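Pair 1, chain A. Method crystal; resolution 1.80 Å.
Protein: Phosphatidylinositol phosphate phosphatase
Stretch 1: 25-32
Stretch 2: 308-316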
# COMPACT_ATOMS: atom_id res chain seq x y z
N VAL A 25 5.94 -2.20 13.90
CA VAL A 25 6.83 -2.43 12.76
C VAL A 25 6.71 -1.18 11.86
O VAL A 25 5.59 -0.74 11.61
CB VAL A 25 6.36 -3.69 11.98
CG1 VAL A 25 7.13 -3.81 10.64
CG2 VAL A 25 6.61 -4.97 12.87
N LYS A 26 7.83 -0.62 11.41
CA LYS A 26 7.84 0.57 10.53
C LYS A 26 7.78 0.12 9.06
O LYS A 26 8.57 -0.72 8.63
CB LYS A 26 9.13 1.38 10.71
CG LYS A 26 9.32 2.02 12.10
CD LYS A 26 10.78 2.46 12.24
CE LYS A 26 11.03 3.48 13.41
NZ LYS A 26 11.12 4.94 12.92
N ILE A 27 6.85 0.70 8.30
CA ILE A 27 6.65 0.29 6.91
C ILE A 27 6.74 1.48 5.98
O ILE A 27 6.11 2.51 6.22
CB ILE A 27 5.28 -0.38 6.74
CG1 ILE A 27 5.18 -1.61 7.64
CG2 ILE A 27 5.10 -0.74 5.23
CD1 ILE A 27 3.75 -2.28 7.67
N PHE A 28 7.53 1.35 4.94
CA PHE A 28 7.76 2.44 3.97
C PHE A 28 7.14 2.00 2.67
O PHE A 28 7.51 0.93 2.14
CB PHE A 28 9.27 2.64 3.76
CG PHE A 28 9.62 3.89 2.96
CD1 PHE A 28 10.00 5.08 3.63
CD2 PHE A 28 9.60 3.89 1.54
CE1 PHE A 28 10.36 6.24 2.94
CE2 PHE A 28 9.95 5.06 0.81
CZ PHE A 28 10.34 6.26 1.53
N VAL A 29 6.19 2.77 2.15
CA VAL A 29 5.48 2.43 0.94
C VAL A 29 5.83 3.46 -0.11
O VAL A 29 5.72 4.65 0.13
CB VAL A 29 3.93 2.39 1.15
CG1 VAL A 29 3.19 2.10 -0.22
CG2 VAL A 29 3.57 1.34 2.15
N ALA A 30 6.29 2.97 -1.24
CA ALA A 30 6.77 3.80 -2.32
C ALA A 30 6.15 3.42 -3.66
O ALA A 30 6.09 2.25 -4.01
CB ALA A 30 8.36 3.63 -2.43
N SER A 31 5.79 4.45 -4.43
CA SER A 31 5.15 4.28 -5.72
C SER A 31 5.78 5.17 -6.81
O SER A 31 6.08 6.38 -6.57
CB SER A 31 3.63 4.59 -5.60
OG SER A 31 2.99 4.10 -6.75
N TYR A 32 5.94 4.61 -8.01
CA TYR A 32 6.51 5.36 -9.12
C TYR A 32 6.06 4.90 -10.49
O TYR A 32 6.27 3.75 -10.85
CB TYR A 32 8.05 5.26 -9.02
CG TYR A 32 8.88 6.31 -9.76
CD1 TYR A 32 8.31 7.37 -10.49
CD2 TYR A 32 10.29 6.28 -9.66
CE1 TYR A 32 9.16 8.36 -11.12
CE2 TYR A 32 11.09 7.23 -10.25
CZ TYR A 32 10.52 8.25 -10.98
OH TYR A 32 11.35 9.18 -11.63
N PRO A 308 7.63 10.46 -8.19
CA PRO A 308 7.41 9.31 -7.34
C PRO A 308 6.85 9.85 -6.01
O PRO A 308 6.99 11.08 -5.71
CB PRO A 308 8.84 8.69 -7.15
CG PRO A 308 9.77 9.85 -7.38
CD PRO A 308 9.05 10.88 -8.26
N ILE A 309 6.18 8.98 -5.25
CA ILE A 309 5.63 9.38 -3.94
C ILE A 309 5.92 8.28 -2.91
O ILE A 309 6.39 7.16 -3.26
CB ILE A 309 4.08 9.56 -3.99
CG1 ILE A 309 3.41 8.28 -4.48
CG2 ILE A 309 3.73 10.70 -4.94
CD1 ILE A 309 1.84 8.25 -4.26
N TYR A 310 5.74 8.60 -1.63
CA TYR A 310 5.88 7.57 -0.61
C TYR A 310 4.98 7.91 0.57
O TYR A 310 4.51 9.07 0.71
CB TYR A 310 7.35 7.41 -0.12
CG TYR A 310 7.85 8.60 0.70
CD1 TYR A 310 7.68 8.62 2.09
CD2 TYR A 310 8.39 9.70 0.08
CE1 TYR A 310 8.07 9.73 2.85
CE2 TYR A 310 8.76 10.85 0.83
CZ TYR A 310 8.60 10.85 2.19
OH TYR A 310 9.04 11.94 2.92
N ALA A 311 4.75 6.92 1.43
CA ALA A 311 3.99 7.12 2.65
C ALA A 311 4.69 6.25 3.69
O ALA A 311 5.28 5.20 3.32
CB ALA A 311 2.50 6.67 2.47
N THR A 312 4.65 6.67 4.97
CA THR A 312 5.23 5.84 6.02
C THR A 312 4.15 5.49 7.06
O THR A 312 3.18 6.26 7.28
CB THR A 312 6.40 6.56 6.72
OG1 THR A 312 5.96 7.85 7.17
CG2 THR A 312 7.54 6.72 5.79
N TYR A 313 4.31 4.33 7.68
CA TYR A 313 3.36 3.85 8.69
C TYR A 313 4.06 3.11 9.82
O TYR A 313 5.20 2.62 9.67
CB TYR A 313 2.40 2.83 8.11
CG TYR A 313 1.61 3.31 6.92
CD1 TYR A 313 2.06 3.10 5.61
CD2 TYR A 313 0.44 4.03 7.11
CE1 TYR A 313 1.35 3.60 4.49
CE2 TYR A 313 -0.30 4.54 6.00
CZ TYR A 313 0.17 4.32 4.69
OH TYR A 313 -0.52 4.79 3.63
N GLU A 314 3.36 3.05 10.95
CA GLU A 314 3.79 2.22 12.06
C GLU A 314 2.67 1.22 12.10
O GLU A 314 1.51 1.61 12.03
CB GLU A 314 3.85 2.96 13.38
CG GLU A 314 5.13 3.71 13.56
CD GLU A 314 5.24 4.30 14.96
OE1 GLU A 314 4.41 5.16 15.33
OE2 GLU A 314 6.15 3.86 15.68
N ALA A 315 3.00 -0.07 12.23
CA ALA A 315 1.98 -1.09 12.24
C ALA A 315 2.16 -1.92 13.50
O ALA A 315 3.24 -2.49 13.71
CB ALA A 315 2.12 -1.99 11.00
N ASN A 316 1.14 -1.91 14.35
CA ASN A 316 1.17 -2.67 15.57
C ASN A 316 0.92 -4.11 15.23
O ASN A 316 -0.09 -4.45 14.60
CB ASN A 316 0.11 -2.17 16.55
CG ASN A 316 0.24 -2.88 17.91
OD1 ASN A 316 -0.51 -3.81 18.22
ND2 ASN A 316 1.24 -2.48 18.69

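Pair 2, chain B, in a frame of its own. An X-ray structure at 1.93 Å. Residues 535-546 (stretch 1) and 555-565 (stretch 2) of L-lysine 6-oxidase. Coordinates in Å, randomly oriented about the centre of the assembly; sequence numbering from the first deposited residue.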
# COMPACT_ATOMS: atom_id res chain seq x y z
N GLU B 535 9.49 -22.78 2.17
CA GLU B 535 9.64 -23.24 3.53
C GLU B 535 8.28 -23.82 3.96
O GLU B 535 7.29 -23.07 4.01
CB GLU B 535 10.02 -22.12 4.49
CG GLU B 535 10.30 -22.68 5.89
CD GLU B 535 10.40 -21.62 7.00
OE1 GLU B 535 10.36 -20.43 6.71
OE2 GLU B 535 10.52 -22.01 8.19
N THR B 536 8.21 -25.12 4.17
CA THR B 536 6.97 -25.81 4.60
C THR B 536 7.16 -26.29 6.01
O THR B 536 8.11 -27.01 6.31
CB THR B 536 6.66 -26.98 3.68
OG1 THR B 536 6.64 -26.48 2.34
CG2 THR B 536 5.28 -27.60 3.99
N VAL B 537 6.27 -25.87 6.93
CA VAL B 537 6.36 -26.26 8.30
C VAL B 537 5.10 -27.07 8.61
O VAL B 537 4.01 -26.54 8.52
CB VAL B 537 6.45 -25.06 9.24
CG1 VAL B 537 6.55 -25.56 10.68
CG2 VAL B 537 7.69 -24.22 8.94
N THR B 538 5.28 -28.35 8.89
CA THR B 538 4.18 -29.25 9.19
C THR B 538 4.23 -29.58 10.68
O THR B 538 5.23 -30.09 11.15
CB THR B 538 4.31 -30.51 8.39
OG1 THR B 538 4.30 -30.15 7.02
CG2 THR B 538 3.12 -31.43 8.67
N SER B 539 3.14 -29.27 11.39
CA SER B 539 3.11 -29.34 12.86
C SER B 539 1.95 -30.21 13.33
O SER B 539 0.83 -30.00 12.92
CB SER B 539 2.93 -27.97 13.45
OG SER B 539 3.99 -27.11 13.13
N ARG B 540 2.25 -31.16 14.20
CA ARG B 540 1.22 -31.96 14.87
C ARG B 540 1.16 -31.48 16.32
O ARG B 540 2.20 -31.49 17.04
CB ARG B 540 1.58 -33.44 14.85
CG ARG B 540 0.42 -34.35 15.25
CD ARG B 540 0.79 -35.82 15.33
NE ARG B 540 1.21 -36.16 16.69
CZ ARG B 540 2.46 -36.06 17.18
NH1 ARG B 540 3.48 -35.63 16.43
NH2 ARG B 540 2.69 -36.40 18.45
N THR B 541 -0.04 -31.09 16.73
CA THR B 541 -0.28 -30.68 18.10
C THR B 541 -1.00 -31.84 18.79
O THR B 541 -2.00 -32.36 18.30
CB THR B 541 -1.14 -29.45 18.16
OG1 THR B 541 -0.49 -28.40 17.47
CG2 THR B 541 -1.36 -29.06 19.61
N HIS B 542 -0.48 -32.25 19.93
CA HIS B 542 -1.03 -33.33 20.61
C HIS B 542 -1.36 -32.82 22.01
O HIS B 542 -0.53 -32.23 22.67
CB HIS B 542 -0.06 -34.44 20.61
CG HIS B 542 -0.48 -35.60 21.42
ND1 HIS B 542 -0.04 -35.79 22.71
CD2 HIS B 542 -1.34 -36.60 21.15
CE1 HIS B 542 -0.61 -36.89 23.19
NE2 HIS B 542 -1.42 -37.37 22.28
N TYR B 543 -2.55 -33.11 22.48
CA TYR B 543 -2.96 -32.71 23.83
C TYR B 543 -3.24 -33.94 24.65
O TYR B 543 -3.93 -34.86 24.17
CB TYR B 543 -4.25 -31.89 23.79
CG TYR B 543 -4.14 -30.50 23.25
CD1 TYR B 543 -3.90 -29.45 24.10
CD2 TYR B 543 -4.36 -30.23 21.92
CE1 TYR B 543 -3.83 -28.15 23.62
CE2 TYR B 543 -4.32 -28.95 21.44
CZ TYR B 543 -4.04 -27.93 22.29
OH TYR B 543 -3.99 -26.64 21.86
N GLU B 544 -2.79 -33.90 25.90
CA GLU B 544 -3.06 -34.93 26.90
C GLU B 544 -3.37 -34.24 28.20
O GLU B 544 -2.73 -33.26 28.56
CB GLU B 544 -1.82 -35.75 27.26
CG GLU B 544 -0.99 -36.27 26.14
CD GLU B 544 0.33 -36.80 26.69
OE1 GLU B 544 0.25 -37.80 27.43
OE2 GLU B 544 1.37 -36.12 26.46
N TRP B 545 -4.30 -34.78 28.92
CA TRP B 545 -4.68 -34.19 30.22
C TRP B 545 -4.28 -35.10 31.34
O TRP B 545 -4.43 -36.31 31.20
CB TRP B 545 -6.18 -33.91 30.22
CG TRP B 545 -6.45 -32.77 29.36
CD1 TRP B 545 -6.37 -31.46 29.71
CD2 TRP B 545 -6.76 -32.80 28.01
NE1 TRP B 545 -6.60 -30.65 28.63
CE2 TRP B 545 -6.85 -31.46 27.57
CE3 TRP B 545 -6.99 -33.84 27.09
CZ2 TRP B 545 -7.15 -31.13 26.28
CZ3 TRP B 545 -7.25 -33.52 25.80
CH2 TRP B 545 -7.39 -32.17 25.42
N GLY B 546 -3.74 -34.56 32.43
CA GLY B 546 -3.47 -35.44 33.57
C GLY B 546 -3.76 -34.75 34.89
O GLY B 546 -4.54 -33.79 34.93
N PRO B 555 -9.60 -38.79 26.80
CA PRO B 555 -8.90 -39.08 25.57
C PRO B 555 -7.97 -37.95 25.16
O PRO B 555 -8.35 -36.78 25.29
CB PRO B 555 -10.04 -39.20 24.54
CG PRO B 555 -11.32 -39.40 25.30
CD PRO B 555 -11.07 -38.73 26.62
N ASP B 556 -6.80 -38.29 24.63
CA ASP B 556 -5.93 -37.32 24.00
C ASP B 556 -6.62 -36.76 22.75
O ASP B 556 -7.57 -37.30 22.24
CB ASP B 556 -4.64 -37.99 23.54
CG ASP B 556 -3.79 -38.52 24.67
OD1 ASP B 556 -4.09 -38.35 25.89
OD2 ASP B 556 -2.76 -39.10 24.32
N GLN B 557 -6.15 -35.63 22.26
CA GLN B 557 -6.67 -35.07 21.05
C GLN B 557 -5.42 -34.68 20.25
O GLN B 557 -4.41 -34.27 20.82
CB GLN B 557 -7.40 -33.75 21.35
CG GLN B 557 -8.63 -33.88 22.24
CD GLN B 557 -9.83 -34.36 21.48
OE1 GLN B 557 -9.87 -34.26 20.26
NE2 GLN B 557 -10.80 -34.87 22.17
N SER B 558 -5.51 -34.73 18.94
CA SER B 558 -4.42 -34.21 18.13
C SER B 558 -4.91 -33.75 16.80
O SER B 558 -5.96 -34.15 16.36
CB SER B 558 -3.32 -35.27 17.97
OG SER B 558 -3.79 -36.24 17.13
N SER B 559 -4.18 -32.82 16.21
CA SER B 559 -4.48 -32.35 14.84
C SER B 559 -3.16 -31.90 14.20
O SER B 559 -2.13 -31.75 14.89
CB SER B 559 -5.48 -31.20 14.83
OG SER B 559 -4.97 -30.20 15.65
N VAL B 560 -3.22 -31.73 12.90
CA VAL B 560 -2.05 -31.38 12.11
C VAL B 560 -2.42 -30.14 11.33
O VAL B 560 -3.55 -29.97 10.89
CB VAL B 560 -1.65 -32.52 11.14
CG1 VAL B 560 -0.39 -32.12 10.33
CG2 VAL B 560 -1.40 -33.82 11.90
N SER B 561 -1.46 -29.25 11.19
CA SER B 561 -1.60 -27.96 10.59
C SER B 561 -0.28 -27.81 9.76
O SER B 561 0.73 -28.45 10.11
CB SER B 561 -1.55 -26.93 11.73
OG SER B 561 -2.16 -25.74 11.34
N ALA B 562 -0.29 -26.99 8.71
CA ALA B 562 0.92 -26.70 7.93
C ALA B 562 0.89 -25.28 7.42
O ALA B 562 -0.21 -24.67 7.25
CB ALA B 562 1.11 -27.66 6.78
N THR B 563 2.09 -24.72 7.30
CA THR B 563 2.24 -23.43 6.67
C THR B 563 3.24 -23.62 5.52
O THR B 563 4.13 -24.50 5.61
CB THR B 563 2.69 -22.33 7.63
OG1 THR B 563 4.01 -22.62 8.03
CG2 THR B 563 1.78 -22.22 8.90
N LYS B 564 3.02 -22.86 4.46
CA LYS B 564 3.85 -22.88 3.26
C LYS B 564 4.20 -21.47 2.92
O LYS B 564 3.35 -20.68 2.55
CB LYS B 564 3.20 -23.59 2.11
CG LYS B 564 4.23 -24.00 1.03
CD LYS B 564 3.66 -24.69 -0.21
CE LYS B 564 2.50 -23.87 -0.76
NZ LYS B 564 2.35 -23.87 -2.24
N ASN B 565 5.45 -21.12 3.13
CA ASN B 565 5.91 -19.79 2.73
C ASN B 565 6.84 -19.83 1.51
O ASN B 565 7.91 -20.46 1.56
CB ASN B 565 6.64 -19.13 3.88
CG ASN B 565 6.35 -17.65 3.95
OD1 ASN B 565 5.28 -17.28 4.44
ND2 ASN B 565 7.26 -16.80 3.45
O HOH W 1 6.16 -21.91 6.40
O HOH W 2 -5.53 -37.18 27.65

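Pair 1 carries mainly aromatic and aliphatic side chains, most of them buried in the assembly, whereas pair 2 clothes nearly the same backbone in small, polar and charged residues that remain largely exposed. The contrast is sharpest where A:Tyr32 and A:Pro308 superpose on B:Glu544 and B:Asp556. In pair 1 the proline lies over one face of the tyrosine ring, with A:Pro308 CB 3.6 Å from the centroid of the A:Tyr32 ring and 16° off its normal, a CH-pi contact. In pair 2 two carboxylates meet instead, B:Glu544 OE1 lying 4.5 Å from B:Asp556 OD2. Water 2 accepts from B:Trp545 N (3.0 Å) and donates to B:Asp556 OD1 (2.6 Å), while B:His542 NE2 gives a weak hydrogen bond to B:Asp556 OD2 (3.0 Å, 128° at the hydrogen).

The shared frame is two antiparallel strands whose axes approach to 4.7 Å in both pairs; fourteen central residues superpose with an RMSD of 0.4 Å. A:Val25, A:Ile27, A:Val29 and A:Ser31 match B:Val537, B:Ser539, B:Thr541 and B:Tyr543, and each forms two backbone hydrogen bonds with its partner. Thus A:Val29 N to A:Ala311 O (2.8 Å) corresponds to B:Thr541 N to B:Ser559 O (2.9 Å). Because these bonds use main-chain atoms, the register tolerates very different side chains.

On the face carrying A:Phe28 and A:Thr312, matched by B:Arg540 and B:Val560, pair 1 packs diagonally: A:Phe28 CZ reaches A:Tyr310 CG at 3.5 Å, the ring planes near parallel (9°) but slid apart, with centroids 5.0 Å from each other. A:Phe28 CD1 also meets A:Thr312 CG2 at 3.7 Å. In pair 2 the arginine's aliphatic stem serves directly across the ladder, B:Arg540 CG lying 3.8 Å from B:Val560 CG2. B:Ser558 replaces A:Tyr310, and its CB sits at the edge of the B:His542 ring, 4.0 Å from B:His542 CD2.

The other face repeats the contrast. A:Ile27 CD1 packs on A:Ala315 CB at 3.7 Å, and A:Val29 CG2 touches the edge of the A:Tyr313 ring at CE1, 3.9 Å away. Serines B:Ser539 and B:Ser561 occupy the positions of A:Ile27 and A:Tyr313, so this bulk is absent. Where A:Ala315 offers a methyl group, B:Thr563, matched more loosely at 1.7 Å between CA atoms, brings a hydroxyl: B:Thr563 OG1 lies 3.7 Å from B:Val537 CB and hydrogen-bonds water 1 at 2.8 Å. The same water donates to B:Glu535 O (2.9 Å), bridging the strands.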